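PDB 5NNY: WipB from Legionella pneumophila, which acts as a translocated serine/threonine phosphatase that targets the host's lysosomal nutrient-sensing machinery and is represented here by its phosphatase domain. Local coordinates for residues E249-S253 and G254-T258; T258-H262 and D263-R267. All blocks are in the same frame, centred on the assembly; numbering follows the deposited sequence.

How the contacts relate
Two short contacts in succession illustrate how a chain leaves one helix and enters the next. Coming from the N terminus, helix 233-253 ends in contact 1, where residues 254-258 fold back on its last turn and then start a 3-10 turn. Contact 2 takes over at Thr-258, which both share, and closes the short link 259-261 onto the first turn of helix 262-270. The two neither nest nor cross; their centres lie about 15 Å apart, and they touch where Lys-250 CE packs on Leu-259 CD2 at 4.2 Å. Contact 1 ties the connection to helix 128-138, and contact 2 also packs on helix 128-138 and adds helices 150-153 and 280-286.

Contact 1. Residues E249-S253 and G254-T258; sequences EKASS and GEIHT
The carboxylate of Glu-255 brings OE2 to within 2.9 Å of Ser-253 OG at the turn that ends helix 233-253. Farther along, the imidazole of His-257 carries the methyl CG2 of Thr-258 over one face, offset toward the rim, and meets Gly-254 O at its edge, in the ring plane. Ser-253 OG reaches Glu-255 because it stands between its own backbone N and carbonyl carbon (chi1 60°), and there it also lies 3.2 Å from Glu-249 O, so one hydroxyl proton has two acceptors to choose from.

The backbone itself forms a Schellman motif. Glu-255 N reaches back to Lys-250 O at 2.9 Å in an almost straight bond (172° at the hydrogen), and nested inside it Gly-254 N bonds to Ala-251 O at 3.2 Å, coming from above the carbonyl plane. The positive phi of Gly-254, 71°, suits glycine and turns the chain out of the helix. Past this reversal, Ile-256 CD1 lies 3.8 Å from Ala-251 CB, an apolar contact across the turn. Glu-255 O then takes two bonds from Thr-258, from N and, at 2.7 Å, from OG1 in the carbonyl plane, which braces the 3-10 turn.

Glu-138, the last residue of helix 128-138, divides its carboxylate between the turn's Ile-256 N and His-257 ND1, and Val-134 of the same helix packs on Ile-256; the Schellman turn thus joins the end of helix 233-253 to the C-terminal part of helix 128-138.

Contact 2. Residues T258-H262 and D263-R267; sequences TLYTH and DMMYR
Tyr-260 meets two methionines from the first turn of helix 262-270, where the contact is closely packed. Met-265, bent at chi2 and chi3, brings CG 4.0 Å from Tyr-260 CD1, with its sulfur 5.0 Å from the ring centroid and 32° off the normal, an oblique Met-aromatic contact. Met-264, extended beyond CG, runs back to the backbone of Thr-261; its SD lies 4.1 Å from Tyr-260 CB and accepts a weak bond from Thr-261 N at 3.4 Å. Leu-152 and Ile-131 touch both Tyr-260 and Met-265, while Glu-135 OE2 is hydrogen-bonded to Tyr-260 OH and His-262 NE2.

Thr-261 holds the N-cap position, yet its side chain makes no capping bond; its carbonyl O takes weak bonds from Met-264 N and Met-265 N. Tyr-266 N then makes a full-strength bond to His-262 O at 3.0 Å.

The solvent side, at Thr-261 and Asp-263, is polar rather than packed. Thr-261 OG1 donates to Asp-263 OD1 over a very short 2.5 Å; with chi1 at 60°, Asp-263 swings back toward the threonine. Its OD2 takes Arg-267 NH1 at 2.8 Å on the anti side, somewhat out of the carboxylate plane, a salt bridge this NH1 shares with Glu-279.

Contact 1. Residues E249-S253 and G254-T258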
loop_
_atom_site.group_PDB
_atom_site.type_symbol
_atom_site.label_atom_id
_atom_site.label_comp_id
_atom_site.label_asym_id
_atom_site.label_seq_id
_atom_site.Cartn_x
_atom_site.Cartn_y
_atom_site.Cartn_z
ATOM N N GLU A 249 -6.776 -15.123 -1.543
ATOM C CA GLU A 249 -6.201 -16.446 -1.785
ATOM C C GLU A 249 -4.886 -16.343 -2.542
ATOM O O GLU A 249 -3.940 -17.081 -2.246
ATOM C CB GLU A 249 -7.193 -17.328 -2.537
ATOM C CG GLU A 249 -8.345 -17.777 -1.645
ATOM C CD GLU A 249 -9.499 -18.377 -2.430
ATOM O OE1 GLU A 249 -10.581 -18.571 -1.830
ATOM O OE2 GLU A 249 -9.330 -18.651 -3.638
ATOM N N LYS A 250 -4.812 -15.446 -3.528
ATOM C CA LYS A 250 -3.546 -15.193 -4.206
ATOM C C LYS A 250 -2.519 -14.626 -3.243
ATOM O O LYS A 250 -1.341 -14.975 -3.318
ATOM C CB LYS A 250 -3.727 -14.214 -5.365
ATOM C CG LYS A 250 -4.650 -14.654 -6.487
ATOM C CD LYS A 250 -4.123 -15.848 -7.237
ATOM C CE LYS A 250 -5.143 -16.281 -8.286
ATOM N NZ LYS A 250 -4.815 -17.613 -8.842
ATOM N N ALA A 251 -2.934 -13.712 -2.358
ATOM C CA ALA A 251 -2.003 -13.219 -1.350
ATOM C C ALA A 251 -1.465 -14.371 -0.505
ATOM O O ALA A 251 -0.254 -14.470 -0.270
ATOM C CB ALA A 251 -2.670 -12.158 -0.469
ATOM N N SER A 252 -2.352 -15.287 -0.092
ATOM C CA SER A 252 -1.938 -16.380 0.790
ATOM C C SER A 252 -0.947 -17.319 0.113
ATOM O O SER A 252 -0.034 -17.836 0.766
ATOM C CB SER A 252 -3.157 -17.167 1.278
ATOM O OG SER A 252 -3.974 -16.363 2.102
ATOM N N SER A 253 -1.113 -17.564 -1.183
ATOM C CA SER A 253 -0.249 -18.494 -1.906
ATOM C C SER A 253 0.977 -17.824 -2.511
ATOM O O SER A 253 1.763 -18.495 -3.189
ATOM C CB SER A 253 -1.034 -19.220 -3.008
ATOM O OG SER A 253 -1.574 -18.302 -3.949
ATOM N N GLY A 254 1.169 -16.530 -2.265
ATOM C CA GLY A 254 2.336 -15.859 -2.796
ATOM C C GLY A 254 2.282 -15.669 -4.292
ATOM O O GLY A 254 3.328 -15.701 -4.955
ATOM N N GLU A 255 1.078 -15.492 -4.851
ATOM C CA GLU A 255 0.874 -15.474 -6.296
ATOM C C GLU A 255 0.211 -14.191 -6.795
ATOM O O GLU A 255 -0.312 -14.172 -7.911
ATOM C CB GLU A 255 0.048 -16.689 -6.718
ATOM C CG GLU A 255 0.766 -18.030 -6.438
ATOM C CD GLU A 255 0.047 -19.208 -7.059
ATOM O OE1 GLU A 255 0.545 -19.750 -8.070
ATOM O OE2 GLU A 255 -1.030 -19.575 -6.552
ATOM N N ILE A 256 0.209 -13.120 -5.995
ATOM C CA ILE A 256 -0.238 -11.827 -6.520
ATOM C C ILE A 256 0.560 -11.474 -7.766
ATOM O O ILE A 256 0.023 -10.917 -8.732
ATOM C CB ILE A 256 -0.112 -10.720 -5.457
ATOM C CG1 ILE A 256 -1.137 -10.917 -4.346
ATOM C CG2 ILE A 256 -0.317 -9.344 -6.081
ATOM C CD1 ILE A 256 -0.815 -10.101 -3.083
ATOM N N HIS A 257 1.854 -11.821 -7.773
ATOM C CA HIS A 257 2.706 -11.456 -8.898
ATOM C C HIS A 257 2.296 -12.151 -10.199
ATOM O O HIS A 257 2.751 -11.733 -11.267
ATOM C CB HIS A 257 4.182 -11.762 -8.586
ATOM C CG HIS A 257 4.503 -13.223 -8.569
ATOM N ND1 HIS A 257 4.357 -14.004 -7.442
ATOM C CD2 HIS A 257 4.964 -14.047 -9.541
ATOM C CE1 HIS A 257 4.715 -15.245 -7.717
ATOM N NE2 HIS A 257 5.094 -15.297 -8.982
ATOM N N THR A 258 1.460 -13.198 -10.140
ATOM C CA THR A 258 0.965 -13.859 -11.346
ATOM C C THR A 258 -0.241 -13.145 -11.959
ATOM O O THR A 258 -0.730 -13.574 -13.019
ATOM C CB THR A 258 0.585 -15.322 -11.058
ATOM O OG1 THR A 258 -0.614 -15.357 -10.279
ATOM C CG2 THR A 258 1.697 -16.070 -10.295
#

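Contact 2. Residues T258-H262 and D263-R267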
loop_
_atom_site.group_PDB
_atom_site.type_symbol
_atom_site.label_atom_id
_atom_site.label_comp_id
_atom_site.label_asym_id
_atom_site.label_seq_id
_atom_site.Cartn_x
_atom_site.Cartn_y
_atom_site.Cartn_z
ATOM N N THR A 258 1.460 -13.198 -10.140
ATOM C CA THR A 258 0.965 -13.859 -11.346
ATOM C C THR A 258 -0.241 -13.145 -11.959
ATOM O O THR A 258 -0.730 -13.574 -13.019
ATOM C CB THR A 258 0.585 -15.322 -11.058
ATOM O OG1 THR A 258 -0.614 -15.357 -10.279
ATOM C CG2 THR A 258 1.697 -16.070 -10.295
ATOM N N LEU A 259 -0.738 -12.078 -11.331
ATOM C CA LEU A 259 -1.936 -11.407 -11.836
ATOM C C LEU A 259 -1.650 -10.377 -12.927
ATOM O O LEU A 259 -2.593 -9.715 -13.371
ATOM C CB LEU A 259 -2.690 -10.743 -10.690
ATOM C CG LEU A 259 -3.198 -11.728 -9.630
ATOM C CD1 LEU A 259 -3.726 -10.990 -8.397
ATOM C CD2 LEU A 259 -4.302 -12.619 -10.218
ATOM N N TYR A 260 -0.397 -10.255 -13.372
ATOM C CA TYR A 260 0.031 -9.264 -14.355
ATOM C C TYR A 260 1.342 -9.760 -14.956
ATOM O O TYR A 260 2.038 -10.594 -14.370
ATOM C CB TYR A 260 0.232 -7.875 -13.721
ATOM C CG TYR A 260 1.282 -7.906 -12.612
ATOM C CD1 TYR A 260 2.636 -7.782 -12.911
ATOM C CD2 TYR A 260 0.917 -8.067 -11.266
ATOM C CE1 TYR A 260 3.615 -7.821 -11.918
ATOM C CE2 TYR A 260 1.893 -8.098 -10.259
ATOM C CZ TYR A 260 3.233 -7.984 -10.594
ATOM O OH TYR A 260 4.205 -8.014 -9.613
ATOM N N THR A 261 1.709 -9.197 -16.101
ATOM C CA THR A 261 3.064 -9.372 -16.613
ATOM C C THR A 261 3.731 -8.006 -16.690
ATOM O O THR A 261 3.066 -6.970 -16.646
ATOM C CB THR A 261 3.061 -10.078 -17.976
ATOM O OG1 THR A 261 2.354 -9.279 -18.919
ATOM C CG2 THR A 261 2.377 -11.428 -17.874
ATOM N N HIS A 262 5.063 -7.999 -16.766
ATOM C CA HIS A 262 5.757 -6.720 -16.674
ATOM C C HIS A 262 5.500 -5.838 -17.895
ATOM O O HIS A 262 5.541 -4.610 -17.787
ATOM C CB HIS A 262 7.252 -6.942 -16.442
ATOM C CG HIS A 262 7.564 -7.470 -15.070
ATOM N ND1 HIS A 262 8.151 -8.699 -14.850
ATOM C CD2 HIS A 262 7.343 -6.940 -13.844
ATOM C CE1 HIS A 262 8.297 -8.893 -13.549
ATOM N NE2 HIS A 262 7.808 -7.843 -12.916
ATOM N N ASP A 263 5.210 -6.430 -19.051
ATOM C CA ASP A 263 4.877 -5.601 -20.210
ATOM C C ASP A 263 3.602 -4.795 -19.952
ATOM O O ASP A 263 3.456 -3.659 -20.428
ATOM C CB ASP A 263 4.747 -6.471 -21.467
ATOM C CG ASP A 263 3.661 -7.530 -21.351
ATOM O OD1 ASP A 263 3.902 -8.589 -20.723
ATOM O OD2 ASP A 263 2.551 -7.309 -21.899
ATOM N N MET A 264 2.661 -5.378 -19.207
ATOM C CA MET A 264 1.451 -4.639 -18.838
ATOM C C MET A 264 1.793 -3.422 -17.995
ATOM O O MET A 264 1.144 -2.378 -18.097
ATOM C CB MET A 264 0.487 -5.540 -18.072
ATOM C CG MET A 264 -0.037 -6.730 -18.817
ATOM S SD MET A 264 -0.964 -7.705 -17.631
ATOM C CE MET A 264 -1.173 -9.270 -18.467
ATOM N N MET A 265 2.802 -3.540 -17.142
ATOM C CA MET A 265 3.122 -2.436 -16.241
ATOM C C MET A 265 3.894 -1.337 -16.963
ATOM O O MET A 265 3.724 -0.146 -16.664
ATOM C CB MET A 265 3.905 -2.971 -15.026
ATOM C CG MET A 265 3.140 -4.057 -14.280
ATOM S SD MET A 265 1.504 -3.487 -13.761
ATOM C CE MET A 265 1.902 -2.721 -12.190
ATOM N N TYR A 266 4.743 -1.700 -17.923
ATOM C CA TYR A 266 5.386 -0.663 -18.729
ATOM C C TYR A 266 4.342 0.123 -19.517
ATOM O O TYR A 266 4.372 1.357 -19.565
ATOM C CB TYR A 266 6.402 -1.267 -19.698
ATOM C CG TYR A 266 7.696 -1.737 -19.060
ATOM C CD1 TYR A 266 8.646 -0.812 -18.628
ATOM C CD2 TYR A 266 7.986 -3.096 -18.933
ATOM C CE1 TYR A 266 9.838 -1.221 -18.057
ATOM C CE2 TYR A 266 9.201 -3.522 -18.360
ATOM C CZ TYR A 266 10.111 -2.574 -17.922
ATOM O OH TYR A 266 11.306 -2.961 -17.354
ATOM N N ARG A 267 3.422 -0.585 -20.161
ATOM C CA ARG A 267 2.392 0.106 -20.930
ATOM C C ARG A 267 1.444 0.850 -20.000
ATOM O O ARG A 267 0.933 1.921 -20.349
ATOM C CB ARG A 267 1.628 -0.885 -21.810
ATOM C CG ARG A 267 2.441 -1.361 -23.021
ATOM C CD ARG A 267 1.667 -2.353 -23.869
ATOM N NE ARG A 267 1.587 -3.676 -23.260
ATOM C CZ ARG A 267 0.469 -4.251 -22.826
ATOM N NH1 ARG A 267 0.519 -5.467 -22.301
ATOM N NH2 ARG A 267 -0.696 -3.624 -22.921
#